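Local coordinates for protein PpBBE-like 1 D396N (Physcomitrella patens subsp. patens, PDB 6EO5) that probably oxidises cellobiose as a flavin-dependent oxidase of the berberine bridge enzyme family, using a bicovalently attached FAD, at residues A[227-232]-A[287-292]. Sequence-based numbering, arbitrary orientation.
Sequences YRWNDK and ASAAPN
Trp229, near the end of strand 222-230, points the N-H edge of its indole at the loop that leaves helix 279-288, a buried side-chain-to-backbone contact at the periphery of the seven-stranded antiparallel sheet. The indole N-H is shared between two successive carbonyls. NE1 of Trp229 donates to O of Pro291 at 3.3 Å with an N-H...O angle of 147°, and more weakly to O of Ala290, also at 3.3 Å. Both oxygens sit at the ring edge, near its plane, whereas from Pro291 the nitrogen lies well above the carbonyl plane, 57° out of it. With CG of Trp229 anti to its own carbonyl carbon (chi1 -68°), the ring reaches across to this loop. Its benzo side is met obliquely by the methyl of Ala289, CB standing 3.6 Å from CZ2 of Trp229, and CB of Ala290 approaches NE1 of Trp229 at 3.7 Å. The chain becomes extended at Ala289, just past the helix, and the backbone N of Ala290 is hydrogen-bonded to OD1 of Asn238, which holds the loop to helix 235-246. Phe285, Val234 and Pro293 also touch the indole. Helix 279-288 and this loop join strand 264-271 to edge strand 294-300 in a split beta-alpha-beta crossover, and Trp229 on the intervening antiparallel strand closes onto its helix-to-strand loop. Helices packed against such an antiparallel sheet are consistent with the substrate domain of VAO-type flavoproteins.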
loop_
_atom_site.group_PDB
_atom_site.type_symbol
_atom_site.label_atom_id
_atom_site.label_comp_id
_atom_site.label_asym_id
_atom_site.label_seq_id
_atom_site.Cartn_x
_atom_site.Cartn_y
_atom_site.Cartn_z
ATOM N N TYR A 227 6.020 14.824 -16.798
ATOM C CA TYR A 227 5.932 16.227 -17.181
ATOM C C TYR A 227 5.786 17.035 -15.903
ATOM O O TYR A 227 4.845 16.815 -15.133
ATOM C CB TYR A 227 4.758 16.473 -18.136
ATOM C CG TYR A 227 4.723 15.493 -19.288
ATOM C CD1 TYR A 227 5.675 15.546 -20.304
ATOM C CD2 TYR A 227 3.761 14.495 -19.350
ATOM C CE1 TYR A 227 5.660 14.643 -21.349
ATOM C CE2 TYR A 227 3.738 13.586 -20.399
ATOM C CZ TYR A 227 4.694 13.668 -21.397
ATOM O OH TYR A 227 4.679 12.773 -22.444
ATOM N N ARG A 228 6.705 17.977 -15.690
ATOM C CA ARG A 228 6.912 18.619 -14.402
ATOM C C ARG A 228 6.877 20.137 -14.556
ATOM O O ARG A 228 7.308 20.672 -15.581
ATOM C CB ARG A 228 8.256 18.144 -13.821
ATOM C CG ARG A 228 8.562 18.634 -12.455
ATOM C CD ARG A 228 9.669 17.808 -11.814
ATOM N NE ARG A 228 9.987 18.356 -10.491
ATOM C CZ ARG A 228 10.704 17.726 -9.565
ATOM N NH1 ARG A 228 11.182 16.502 -9.801
ATOM N NH2 ARG A 228 10.932 18.323 -8.397
ATOM N N TRP A 229 6.343 20.827 -13.544
ATOM C CA TRP A 229 6.295 22.288 -13.494
ATOM C C TRP A 229 6.654 22.767 -12.094
ATOM O O TRP A 229 6.549 22.027 -11.113
ATOM C CB TRP A 229 4.915 22.872 -13.806
ATOM C CG TRP A 229 4.392 22.739 -15.186
ATOM C CD1 TRP A 229 4.382 23.705 -16.158
ATOM C CD2 TRP A 229 3.719 21.603 -15.742
ATOM N NE1 TRP A 229 3.770 23.227 -17.289
ATOM C CE2 TRP A 229 3.353 21.941 -17.063
ATOM C CE3 TRP A 229 3.405 20.329 -15.258
ATOM C CZ2 TRP A 229 2.685 21.056 -17.899
ATOM C CZ3 TRP A 229 2.746 19.450 -16.093
ATOM C CH2 TRP A 229 2.395 19.816 -17.402
ATOM N N ASN A 230 7.035 24.042 -12.005
ATOM C CA ASN A 230 7.352 24.672 -10.730
ATOM C C ASN A 230 6.833 26.103 -10.815
ATOM O O ASN A 230 7.569 27.043 -11.115
ATOM C CB ASN A 230 8.838 24.629 -10.414
ATOM C CG ASN A 230 9.145 25.140 -9.007
ATOM O OD1 ASN A 230 8.248 25.279 -8.163
ATOM N ND2 ASN A 230 10.414 25.418 -8.749
ATOM N N ASP A 231 5.544 26.254 -10.535
ATOM C CA ASP A 231 4.837 27.508 -10.730
ATOM C C ASP A 231 3.494 27.409 -10.016
ATOM O O ASP A 231 2.618 26.652 -10.442
ATOM C CB ASP A 231 4.654 27.781 -12.223
ATOM C CG ASP A 231 4.116 29.173 -12.514
ATOM O OD1 ASP A 231 3.596 29.849 -11.596
ATOM O OD2 ASP A 231 4.204 29.587 -13.694
ATOM N N LYS A 232 3.330 28.149 -8.917
ATOM C CA LYS A 232 2.067 28.122 -8.186
ATOM C C LYS A 232 0.881 28.505 -9.061
ATOM O O LYS A 232 -0.254 28.143 -8.736
ATOM C CB LYS A 232 2.143 29.060 -6.981
ATOM C CG LYS A 232 2.369 28.365 -5.647
ATOM C CD LYS A 232 3.256 29.214 -4.736
ATOM C CE LYS A 232 3.099 28.813 -3.273
ATOM N NZ LYS A 232 4.132 29.442 -2.394
ATOM N N ALA A 287 -1.864 19.364 -24.198
ATOM C CA ALA A 287 -2.521 20.471 -24.880
ATOM C C ALA A 287 -3.241 21.393 -23.898
ATOM O O ALA A 287 -3.275 22.610 -24.099
ATOM C CB ALA A 287 -3.484 19.930 -25.936
ATOM N N SER A 288 -3.809 20.851 -22.821
ATOM C CA SER A 288 -4.540 21.707 -21.892
ATOM C C SER A 288 -3.764 22.078 -20.639
ATOM O O SER A 288 -4.176 23.008 -19.932
ATOM C CB SER A 288 -5.855 21.050 -21.485
ATOM O OG SER A 288 -6.789 21.165 -22.538
ATOM N N ALA A 289 -2.670 21.383 -20.339
ATOM C CA ALA A 289 -1.802 21.830 -19.261
ATOM C C ALA A 289 -1.097 23.118 -19.670
ATOM O O ALA A 289 -1.214 23.595 -20.801
ATOM C CB ALA A 289 -0.774 20.762 -18.897
ATOM N N ALA A 290 -0.362 23.688 -18.728
ATOM C CA ALA A 290 0.351 24.911 -18.999
ATOM C C ALA A 290 1.514 24.639 -19.955
ATOM O O ALA A 290 1.990 23.504 -20.082
ATOM C CB ALA A 290 0.851 25.517 -17.699
ATOM N N PRO A 291 1.971 25.667 -20.662
ATOM C CA PRO A 291 3.090 25.481 -21.586
ATOM C C PRO A 291 4.381 25.151 -20.857
ATOM O O PRO A 291 4.534 25.388 -19.657
ATOM C CB PRO A 291 3.185 26.837 -22.294
ATOM C CG PRO A 291 2.497 27.795 -21.360
ATOM C CD PRO A 291 1.388 27.012 -20.773
ATOM N N ASN A 292 5.316 24.588 -21.615
ATOM C CA ASN A 292 6.705 24.404 -21.201
ATOM C C ASN A 292 6.929 23.455 -20.034
ATOM O O ASN A 292 7.728 23.774 -19.147
ATOM C CB ASN A 292 7.329 25.750 -20.826
ATOM C CG ASN A 292 7.484 26.653 -22.012
ATOM O OD1 ASN A 292 7.858 26.201 -23.102
ATOM N ND2 ASN A 292 7.183 27.943 -21.821
#